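Local structure of YesW protein (Bacillus subtilis, 2ZUX) at residues Y178-V183 with W553-Y558; R267-I272 with I283-Y288; P501-D506 with L549-Q554. The protein cleaves the rhamnogalacturonan backbone of plant cell-wall pectin by endo-acting elimination, as a secreted, calcium-binding family 11 polysaccharide lyase. All blocks are in the same frame, centred on the assembly; numbering follows the deposited sequence.

Contact 1 of 3, residues Y178-V183 with W553-Y558. With CA (calcium ion), chain D; RAM (alpha-L-rhamnopyranose), chain M.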
loop_
_atom_site.group_PDB
_atom_site.type_symbol
_atom_site.label_atom_id
_atom_site.label_comp_id
_atom_site.label_asym_id
_atom_site.label_seq_id
_atom_site.Cartn_x
_atom_site.Cartn_y
_atom_site.Cartn_z
ATOM N N TYR A 178 -9.905 3.694 -11.758
ATOM C CA TYR A 178 -11.264 3.205 -11.532
ATOM C C TYR A 178 -11.360 2.418 -10.209
ATOM O O TYR A 178 -11.511 3.028 -9.157
ATOM C CB TYR A 178 -11.775 2.447 -12.776
ATOM C CG TYR A 178 -11.928 3.358 -13.989
ATOM C CD1 TYR A 178 -13.061 4.172 -14.138
ATOM C CD2 TYR A 178 -10.920 3.443 -14.955
ATOM C CE1 TYR A 178 -13.198 5.018 -15.232
ATOM C CE2 TYR A 178 -11.045 4.290 -16.061
ATOM C CZ TYR A 178 -12.187 5.073 -16.176
ATOM O OH TYR A 178 -12.315 5.930 -17.253
ATOM N N THR A 179 -11.226 1.091 -10.234
ATOM C CA THR A 179 -11.357 0.293 -9.010
ATOM C C THR A 179 -10.205 0.556 -8.053
ATOM O O THR A 179 -9.031 0.424 -8.422
ATOM C CB THR A 179 -11.414 -1.213 -9.329
ATOM O OG1 THR A 179 -12.563 -1.472 -10.147
ATOM C CG2 THR A 179 -11.514 -2.046 -8.065
ATOM N N GLN A 180 -10.575 0.913 -6.820
ATOM C CA GLN A 180 -9.655 1.129 -5.706
ATOM C C GLN A 180 -10.137 0.218 -4.582
ATOM O O GLN A 180 -11.204 0.446 -4.017
ATOM C CB GLN A 180 -9.683 2.604 -5.277
ATOM C CG GLN A 180 -9.586 3.607 -6.431
ATOM C CD GLN A 180 -8.382 3.392 -7.339
ATOM O OE1 GLN A 180 -7.339 2.872 -6.934
ATOM N NE2 GLN A 180 -8.529 3.811 -8.591
ATOM N N PHE A 181 -9.386 -0.838 -4.288
ATOM C CA PHE A 181 -9.891 -1.880 -3.390
ATOM C C PHE A 181 -9.229 -1.878 -2.026
ATOM O O PHE A 181 -8.006 -1.864 -1.905
ATOM C CB PHE A 181 -9.875 -3.265 -4.060
ATOM C CG PHE A 181 -8.501 -3.763 -4.465
ATOM C CD1 PHE A 181 -7.857 -4.734 -3.710
ATOM C CD2 PHE A 181 -7.870 -3.292 -5.618
ATOM C CE1 PHE A 181 -6.602 -5.210 -4.081
ATOM C CE2 PHE A 181 -6.604 -3.757 -5.984
ATOM C CZ PHE A 181 -5.976 -4.711 -5.215
ATOM N N MET A 182 -10.070 -1.865 -0.995
ATOM C CA MET A 182 -9.616 -1.815 0.385
ATOM C C MET A 182 -9.770 -3.171 1.033
ATOM O O MET A 182 -10.848 -3.767 1.001
ATOM C CB MET A 182 -10.400 -0.763 1.170
ATOM C CG MET A 182 -10.020 0.670 0.825
ATOM S SD MET A 182 -8.275 1.036 1.142
ATOM C CE MET A 182 -7.649 1.252 -0.527
ATOM N N VAL A 183 -8.684 -3.644 1.623
ATOM C CA VAL A 183 -8.690 -4.924 2.324
ATOM C C VAL A 183 -8.350 -4.650 3.776
ATOM O O VAL A 183 -7.276 -4.130 4.080
ATOM C CB VAL A 183 -7.677 -5.919 1.704
ATOM C CG1 VAL A 183 -7.757 -7.270 2.410
ATOM C CG2 VAL A 183 -7.915 -6.073 0.198
ATOM N N TRP A 553 -3.539 1.286 1.129
ATOM C CA TRP A 553 -3.722 2.152 -0.042
ATOM C C TRP A 553 -2.665 1.988 -1.131
ATOM O O TRP A 553 -2.721 2.694 -2.139
ATOM C CB TRP A 553 -3.944 3.646 0.304
ATOM C CG TRP A 553 -2.916 4.345 1.167
ATOM C CD1 TRP A 553 -3.160 4.895 2.395
ATOM C CD2 TRP A 553 -1.533 4.653 0.862
ATOM N NE1 TRP A 553 -2.033 5.495 2.877
ATOM C CE2 TRP A 553 -1.012 5.345 1.974
ATOM C CE3 TRP A 553 -0.676 4.373 -0.221
ATOM C CZ2 TRP A 553 0.313 5.788 2.036
ATOM C CZ3 TRP A 553 0.652 4.800 -0.149
ATOM C CH2 TRP A 553 1.126 5.496 0.978
ATOM N N GLN A 554 -1.729 1.051 -0.968
ATOM C CA GLN A 554 -0.662 0.935 -1.965
ATOM C C GLN A 554 -1.202 0.758 -3.387
ATOM O O GLN A 554 -0.678 1.355 -4.338
ATOM C CB GLN A 554 0.326 -0.184 -1.638
ATOM C CG GLN A 554 1.569 -0.114 -2.522
ATOM C CD GLN A 554 2.633 -1.088 -2.079
ATOM O OE1 GLN A 554 3.037 -1.977 -2.836
ATOM N NE2 GLN A 554 3.087 -0.943 -0.836
ATOM N N ASN A 555 -2.258 -0.029 -3.539
ATOM C CA ASN A 555 -2.799 -0.281 -4.875
ATOM C C ASN A 555 -3.387 0.943 -5.542
ATOM O O ASN A 555 -3.480 0.985 -6.760
ATOM C CB ASN A 555 -3.846 -1.415 -4.860
ATOM C CG ASN A 555 -5.145 -1.024 -4.163
ATOM O OD1 ASN A 555 -5.313 -1.252 -2.951
ATOM N ND2 ASN A 555 -6.084 -0.508 -4.915
ATOM N N ILE A 556 -3.845 1.913 -4.758
ATOM C CA ILE A 556 -4.723 2.907 -5.350
ATOM C C ILE A 556 -4.029 3.760 -6.399
ATOM O O ILE A 556 -2.876 4.202 -6.225
ATOM C CB ILE A 556 -5.485 3.759 -4.321
ATOM C CG1 ILE A 556 -4.592 4.839 -3.724
ATOM C CG2 ILE A 556 -6.144 2.868 -3.262
ATOM C CD1 ILE A 556 -5.329 5.787 -2.794
ATOM N N ALA A 557 -4.754 3.950 -7.499
ATOM C CA ALA A 557 -4.325 4.801 -8.606
ATOM C C ALA A 557 -2.819 4.648 -8.847
ATOM O O ALA A 557 -2.366 3.534 -9.152
ATOM C CB ALA A 557 -4.760 6.251 -8.376
ATOM N N TYR A 558 -2.034 5.718 -8.751
ATOM C CA TYR A 558 -0.593 5.587 -8.946
ATOM C C TYR A 558 0.111 5.202 -7.656
ATOM O O TYR A 558 0.474 6.050 -6.835
ATOM C CB TYR A 558 0.006 6.847 -9.572
ATOM C CG TYR A 558 -0.473 7.132 -10.991
ATOM C CD1 TYR A 558 -1.100 6.153 -11.769
ATOM C CD2 TYR A 558 -0.287 8.392 -11.559
ATOM C CE1 TYR A 558 -1.524 6.434 -13.076
ATOM C CE2 TYR A 558 -0.713 8.673 -12.858
ATOM C CZ TYR A 558 -1.342 7.684 -13.599
ATOM O OH TYR A 558 -1.782 7.918 -14.882
HETATM CA CA CA D . -2.748 1.199 -8.928
HETATM C C1 RAM M . -1.028 3.592 -16.262
HETATM C C2 RAM M . -0.098 4.800 -16.163
HETATM C C3 RAM M . 1.270 4.499 -16.786
HETATM C C4 RAM M . 1.121 3.960 -18.211
HETATM C C5 RAM M . 0.161 2.767 -18.217
HETATM C C6 RAM M . -0.104 2.306 -19.645
HETATM O O1 RAM M . -0.615 2.586 -15.364
HETATM O O2 RAM M . -0.723 5.878 -16.828
HETATM O O3 RAM M . 2.086 5.654 -16.789
HETATM O O4 RAM M . 2.393 3.615 -18.731
HETATM O O5 RAM M . -1.079 3.095 -17.592
HETATM O O HOH W 1 -6.487 -0.405 -7.659
HETATM O O HOH W 2 -2.442 1.181 -11.217
HETATM O O HOH W 3 -5.089 1.242 -9.383
#

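Contact 2 of 3, residues R267-I272 with I283-Y288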
loop_
_atom_site.group_PDB
_atom_site.type_symbol
_atom_site.label_atom_id
_atom_site.label_comp_id
_atom_site.label_asym_id
_atom_site.label_seq_id
_atom_site.Cartn_x
_atom_site.Cartn_y
_atom_site.Cartn_z
ATOM N N ARG A 267 -12.321 9.810 -11.284
ATOM C CA ARG A 267 -11.017 9.827 -10.629
ATOM C C ARG A 267 -11.193 9.425 -9.179
ATOM O O ARG A 267 -11.561 10.244 -8.335
ATOM C CB ARG A 267 -10.376 11.212 -10.753
ATOM C CG ARG A 267 -10.026 11.588 -12.194
ATOM C CD ARG A 267 -8.902 10.721 -12.725
ATOM N NE ARG A 267 -8.476 11.183 -14.038
ATOM C CZ ARG A 267 -7.271 10.968 -14.548
ATOM N NH1 ARG A 267 -6.356 10.311 -13.851
ATOM N NH2 ARG A 267 -6.971 11.439 -15.752
ATOM N N PHE A 268 -10.949 8.153 -8.891
ATOM C CA PHE A 268 -11.230 7.601 -7.565
ATOM C C PHE A 268 -9.971 7.360 -6.758
ATOM O O PHE A 268 -8.925 6.993 -7.309
ATOM C CB PHE A 268 -11.988 6.275 -7.698
ATOM C CG PHE A 268 -13.314 6.406 -8.383
ATOM C CD1 PHE A 268 -14.427 6.860 -7.679
ATOM C CD2 PHE A 268 -13.446 6.111 -9.733
ATOM C CE1 PHE A 268 -15.670 6.987 -8.307
ATOM C CE2 PHE A 268 -14.673 6.234 -10.373
ATOM C CZ PHE A 268 -15.783 6.688 -9.663
ATOM N N LEU A 269 -10.103 7.538 -5.443
ATOM C CA LEU A 269 -9.120 7.067 -4.463
ATOM C C LEU A 269 -9.889 6.428 -3.313
ATOM O O LEU A 269 -11.120 6.502 -3.259
ATOM C CB LEU A 269 -8.219 8.205 -3.964
ATOM C CG LEU A 269 -7.451 9.004 -5.016
ATOM C CD1 LEU A 269 -6.858 10.260 -4.382
ATOM C CD2 LEU A 269 -6.377 8.132 -5.658
ATOM N N ALA A 270 -9.174 5.764 -2.416
ATOM C CA ALA A 270 -9.810 5.133 -1.269
ATOM C C ALA A 270 -8.768 4.919 -0.205
ATOM O O ALA A 270 -7.563 4.937 -0.482
ATOM C CB ALA A 270 -10.468 3.797 -1.659
ATOM N N GLY A 271 -9.224 4.707 1.024
ATOM C CA GLY A 271 -8.317 4.462 2.120
ATOM C C GLY A 271 -8.990 3.850 3.325
ATOM O O GLY A 271 -10.219 3.793 3.407
ATOM N N ILE A 272 -8.156 3.376 4.245
ATOM C CA ILE A 272 -8.581 3.021 5.599
ATOM C C ILE A 272 -7.998 4.061 6.550
ATOM O O ILE A 272 -6.814 4.376 6.479
ATOM C CB ILE A 272 -8.066 1.624 5.999
ATOM C CG1 ILE A 272 -8.604 0.528 5.060
ATOM C CG2 ILE A 272 -8.398 1.324 7.457
ATOM C CD1 ILE A 272 -10.110 0.309 5.075
ATOM N N ILE A 283 -12.650 5.106 3.618
ATOM C CA ILE A 283 -12.754 6.375 2.899
ATOM C C ILE A 283 -12.890 6.092 1.405
ATOM O O ILE A 283 -12.085 5.351 0.845
ATOM C CB ILE A 283 -11.489 7.242 3.106
ATOM C CG1 ILE A 283 -11.125 7.328 4.600
ATOM C CG2 ILE A 283 -11.657 8.619 2.440
ATOM C CD1 ILE A 283 -12.182 7.989 5.478
ATOM N N MET A 284 -13.913 6.664 0.768
ATOM C CA MET A 284 -14.053 6.633 -0.691
ATOM C C MET A 284 -14.031 8.074 -1.172
ATOM O O MET A 284 -14.757 8.922 -0.632
ATOM C CB MET A 284 -15.377 5.986 -1.112
ATOM C CG MET A 284 -15.459 4.496 -0.853
ATOM S SD MET A 284 -14.454 3.537 -2.051
ATOM C CE MET A 284 -13.799 2.346 -0.910
ATOM N N THR A 285 -13.205 8.356 -2.178
ATOM C CA THR A 285 -13.125 9.702 -2.734
ATOM C C THR A 285 -13.416 9.720 -4.227
ATOM O O THR A 285 -13.301 8.696 -4.926
ATOM C CB THR A 285 -11.757 10.372 -2.472
ATOM O OG1 THR A 285 -10.790 9.891 -3.410
ATOM C CG2 THR A 285 -11.258 10.057 -1.080
ATOM N N ARG A 286 -13.780 10.892 -4.725
ATOM C CA ARG A 286 -14.103 11.049 -6.137
ATOM C C ARG A 286 -13.720 12.447 -6.543
ATOM O O ARG A 286 -14.081 13.414 -5.865
ATOM C CB ARG A 286 -15.597 10.812 -6.380
ATOM C CG ARG A 286 -16.007 10.737 -7.849
ATOM C CD ARG A 286 -17.447 10.311 -7.997
ATOM N NE ARG A 286 -17.685 9.761 -9.327
ATOM C CZ ARG A 286 -18.636 8.878 -9.620
ATOM N NH1 ARG A 286 -19.489 8.468 -8.685
ATOM N NH2 ARG A 286 -18.732 8.412 -10.863
ATOM N N GLY A 287 -12.995 12.551 -7.647
ATOM C CA GLY A 287 -12.530 13.832 -8.152
ATOM C C GLY A 287 -11.231 14.297 -7.527
ATOM O O GLY A 287 -10.921 13.982 -6.373
ATOM N N TYR A 288 -10.476 15.069 -8.297
ATOM C CA TYR A 288 -9.394 15.864 -7.736
ATOM C C TYR A 288 -8.952 17.040 -8.579
ATOM O O TYR A 288 -8.472 18.023 -8.031
ATOM C CB TYR A 288 -8.185 15.048 -7.266
ATOM C CG TYR A 288 -7.768 13.860 -8.091
ATOM C CD1 TYR A 288 -7.078 14.013 -9.293
ATOM C CD2 TYR A 288 -7.987 12.568 -7.614
ATOM C CE1 TYR A 288 -6.667 12.901 -10.028
ATOM C CE2 TYR A 288 -7.573 11.455 -8.330
ATOM C CZ TYR A 288 -6.913 11.631 -9.534
ATOM O OH TYR A 288 -6.508 10.523 -10.243
HETATM O O HOH W 4 -10.660 11.209 -5.752
HETATM O O HOH W 5 -7.496 8.213 -9.452
HETATM O O HOH W 6 -13.628 5.916 -4.425
#

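Contact 3 of 3, residues P501-D506 with L549-Q554. With CA (calcium ion), chain E.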
loop_
_atom_site.group_PDB
_atom_site.type_symbol
_atom_site.label_atom_id
_atom_site.label_comp_id
_atom_site.label_asym_id
_atom_site.label_seq_id
_atom_site.Cartn_x
_atom_site.Cartn_y
_atom_site.Cartn_z
ATOM N N PRO A 501 5.731 -2.878 -8.288
ATOM C CA PRO A 501 5.583 -4.279 -7.944
ATOM C C PRO A 501 4.112 -4.578 -7.667
ATOM O O PRO A 501 3.348 -3.666 -7.325
ATOM C CB PRO A 501 6.398 -4.402 -6.656
ATOM C CG PRO A 501 6.267 -3.060 -6.015
ATOM C CD PRO A 501 6.305 -2.091 -7.176
ATOM N N THR A 502 3.714 -5.833 -7.792
ATOM C CA THR A 502 2.378 -6.221 -7.372
ATOM C C THR A 502 2.129 -5.787 -5.922
ATOM O O THR A 502 1.051 -5.275 -5.617
ATOM C CB THR A 502 2.130 -7.727 -7.658
ATOM O OG1 THR A 502 1.758 -7.860 -9.038
ATOM C CG2 THR A 502 1.017 -8.310 -6.820
ATOM N N LEU A 503 3.129 -5.928 -5.051
ATOM C CA LEU A 503 3.024 -5.400 -3.691
ATOM C C LEU A 503 4.397 -5.331 -3.067
ATOM O O LEU A 503 5.222 -6.213 -3.303
ATOM C CB LEU A 503 2.112 -6.274 -2.816
ATOM C CG LEU A 503 1.791 -5.768 -1.400
ATOM C CD1 LEU A 503 1.030 -4.445 -1.420
ATOM C CD2 LEU A 503 1.039 -6.829 -0.614
ATOM N N GLN A 504 4.646 -4.278 -2.294
ATOM C CA GLN A 504 5.798 -4.228 -1.396
ATOM C C GLN A 504 5.271 -4.072 0.022
ATOM O O GLN A 504 4.508 -3.146 0.297
ATOM C CB GLN A 504 6.708 -3.054 -1.731
ATOM C CG GLN A 504 7.882 -2.887 -0.776
ATOM C CD GLN A 504 8.644 -1.613 -1.059
ATOM O OE1 GLN A 504 9.204 -1.440 -2.155
ATOM N NE2 GLN A 504 8.644 -0.695 -0.092
ATOM N N ALA A 505 5.648 -4.978 0.926
ATOM C CA ALA A 505 5.167 -4.923 2.308
ATOM C C ALA A 505 5.986 -5.858 3.163
ATOM O O ALA A 505 6.412 -6.924 2.697
ATOM C CB ALA A 505 3.701 -5.333 2.386
ATOM N N ASP A 506 6.173 -5.487 4.425
ATOM C CA ASP A 506 6.696 -6.447 5.404
ATOM C C ASP A 506 5.595 -7.442 5.754
ATOM O O ASP A 506 4.817 -7.225 6.691
ATOM C CB ASP A 506 7.187 -5.745 6.666
ATOM C CG ASP A 506 7.616 -6.722 7.740
ATOM O OD1 ASP A 506 7.934 -7.890 7.408
ATOM O OD2 ASP A 506 7.636 -6.318 8.912
ATOM N N LEU A 549 -1.524 1.263 7.175
ATOM C CA LEU A 549 -2.486 1.974 6.342
ATOM C C LEU A 549 -1.937 2.221 4.940
ATOM O O LEU A 549 -2.696 2.178 3.977
ATOM C CB LEU A 549 -2.943 3.280 7.005
ATOM C CG LEU A 549 -3.595 3.076 8.381
ATOM C CD1 LEU A 549 -4.010 4.421 8.956
ATOM C CD2 LEU A 549 -4.786 2.135 8.311
ATOM N N GLY A 550 -0.631 2.463 4.836
ATOM C CA GLY A 550 0.035 2.573 3.532
ATOM C C GLY A 550 -0.076 1.312 2.688
ATOM O O GLY A 550 -0.262 1.386 1.465
ATOM N N ILE A 551 -0.007 0.153 3.333
ATOM C CA ILE A 551 -0.167 -1.097 2.594
ATOM C C ILE A 551 -1.601 -1.190 2.068
ATOM O O ILE A 551 -1.818 -1.585 0.921
ATOM C CB ILE A 551 0.229 -2.327 3.437
ATOM C CG1 ILE A 551 1.696 -2.216 3.880
ATOM C CG2 ILE A 551 -0.027 -3.613 2.653
ATOM C CD1 ILE A 551 2.695 -1.873 2.773
ATOM N N ALA A 552 -2.574 -0.769 2.874
ATOM C CA ALA A 552 -3.957 -0.783 2.407
ATOM C C ALA A 552 -4.180 0.112 1.184
ATOM O O ALA A 552 -4.929 -0.273 0.294
ATOM C CB ALA A 552 -4.924 -0.422 3.534
ATOM N N TRP A 553 -3.539 1.286 1.129
ATOM C CA TRP A 553 -3.722 2.152 -0.042
ATOM C C TRP A 553 -2.665 1.988 -1.131
ATOM O O TRP A 553 -2.721 2.694 -2.139
ATOM C CB TRP A 553 -3.944 3.646 0.304
ATOM C CG TRP A 553 -2.916 4.345 1.167
ATOM C CD1 TRP A 553 -3.160 4.895 2.395
ATOM C CD2 TRP A 553 -1.533 4.653 0.862
ATOM N NE1 TRP A 553 -2.033 5.495 2.877
ATOM C CE2 TRP A 553 -1.012 5.345 1.974
ATOM C CE3 TRP A 553 -0.676 4.373 -0.221
ATOM C CZ2 TRP A 553 0.313 5.788 2.036
ATOM C CZ3 TRP A 553 0.652 4.800 -0.149
ATOM C CH2 TRP A 553 1.126 5.496 0.978
ATOM N N GLN A 554 -1.729 1.051 -0.968
ATOM C CA GLN A 554 -0.662 0.935 -1.965
ATOM C C GLN A 554 -1.202 0.758 -3.387
ATOM O O GLN A 554 -0.678 1.355 -4.338
ATOM C CB GLN A 554 0.326 -0.184 -1.638
ATOM C CG GLN A 554 1.569 -0.114 -2.522
ATOM C CD GLN A 554 2.633 -1.088 -2.079
ATOM O OE1 GLN A 554 3.037 -1.977 -2.836
ATOM N NE2 GLN A 554 3.087 -0.943 -0.836
HETATM CA CA CA E . 9.817 -8.959 6.374
HETATM O O HOH W 7 2.292 -1.827 -5.483
HETATM O O HOH W 8 12.118 -9.769 6.502
#

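Contact 1 of 3, residues Y178-V183 with W553-Y558
Gln180 reaches to the residue just past the turn in 553-558 and takes the backbone N-H of Ala557 on its OE1. The setting is a buried part of the beta-propeller domain, near the middle of the chain, where the residues leading into strand 182-184 meet the loop that follows helix 547-553. The tight part lies around a type I beta turn from Trp553 to Ile556. In Gln180, chi2 (-54°) turns CD toward the loop; from there OE1 lies 2.9 Å from Ala557 N, which approaches from above the carboxamide plane. OE1 also lies 3.1 Å from Ile556 CA. On the other end of the amide, NE2 gives a weak bond to the O of Tyr178 and a further one to the O of Ala176, so both ends of the group are held. Beside it the Asn555 amide stacks over one face of the Phe181 ring, the two planes 23° apart and CG set toward the rim. Met182 closes this side, its CE packed 3.5 Å from Ile556 CG2.

The opposite character appears where the loop turns toward the sugar-binding site. Here contacts run through waters and one calcium ion: water 1 lies 2.8 Å from Thr179 O, and the calcium takes the carbonyl oxygens of Asn555 and Ala557 together with waters 2 and 3. Asp116 and Asn559 complete that site. Past the metal, Tyr558, a substrate-binding residue, comes up to the bound rhamnose, with its OH 3.0 Å from the sugar's O2.

Contact 2 of 3, residues R267-I272 with I283-Y288
Tyr288 lays one face of its ring against Arg267, whose CB stands 3.9 Å from the ring centroid in a CH-pi contact. Tyr288 CE2 also lies 4.1 Å from Leu269 CG. Among the strand residues, Phe268 and Arg286 run side by side, pointing the same way: the arginine, extended from CG to NE, brings one guanidinium face over Phe268 CZ, with the two planes 51° apart. On that side of the sheet Ala270 CB meets Met284 CE at 3.7 Å.

An antiparallel beta hairpin sets the strand pairs. Thr285 N bonds to Leu269 O at 3.0 Å, and Gly271 and Ile283 exchange two backbone bonds; the return bond from Leu269 N to Thr285 O is weak. Just past the strand ends, where Tyr288 sits, Gly287 N donates to Arg267 O, which water 4 joins to Thr285 OG1.

Farther out, Glu229 and Asp266 make salt bridges to Arg286, and Val265 O accepts from its NE. Tyr288 OH bonds to ND1 of the calcium ligand His326. An alanine in place of Tyr288 would probably leave Arg267 CB without the ring face it packs on and His326 ND1 without its hydroxyl partner.

The hairpin opens a four-stranded antiparallel sheet, a blade of the propeller: strand 293-300 pairs beyond 281-286, Phe343 of strand 340-343 packs on Leu269 and Thr285, and Met182 of strand 182-184 on Ala270.

Contact 3 of 3, residues P501-D506 with L549-Q554
Gln554 spans from segment 549-554 to the backbone of Gln504 in strand 503-505. Its CB starts out toward the strand, and CG, anti to the backbone N (chi1 -169°), continues an extended chain. CD comes to 3.8 Å from Leu503 CD1, and there the side chain divides into two grips. OE1 receives Gln504 N at 2.9 Å, in the carbonyl plane and on a lone pair, with an N-H...O angle of 165°. NE2 returns a bond of 2.9 Å to Gln504 O, again on a lone pair. Water 7 lies 2.8 Å from Gln554 OE1 and equally close to Pro501 O.

Farther up the helix, Ile551 CD1 lies 3.6 Å from Ala505 CB and 3.3 Å from Gln504 O, while Val119 of strand 109-120 packs on Ile551 and Leu503 alike. Strand 503-505 pairs with 514-519, and Thr502 and Leu503 both face Val516 in a classic beta bulge. Beyond the strand, Asp506 OD1 binds a calcium ion shared with Glu514.

The carboxamide thus bonds to Gln504 much as the peptide of a neighbouring strand would, satisfying both N-H and C=O of one buried residue. Two bonds in opposite directions fix the rotation of the amide and which end is oxygen.

Overall arrangement
From the N terminus, the chain first passes 178-183, which waits some 370 residues for 553-558 to close contact 1. Contact 2 nests inside that long loop as a local hairpin, 267-272 with 283-288, closed after a short excursion. Next comes 501-506, and contact 3 closes when 549-554 returns; contacts 2 and 3 are in series, their centres about 17 Å apart. Contacts 1 and 3 end on the same piece of chain, sharing Trp553 and Gln554. The late helix and its following loop thereby join three different sheets of the propeller domain, those of strand 182-184, the 268-273/281-286 hairpin and strand 503-505; Ile556 CD1 reaches Ala270 O of the hairpin at 3.3 Å.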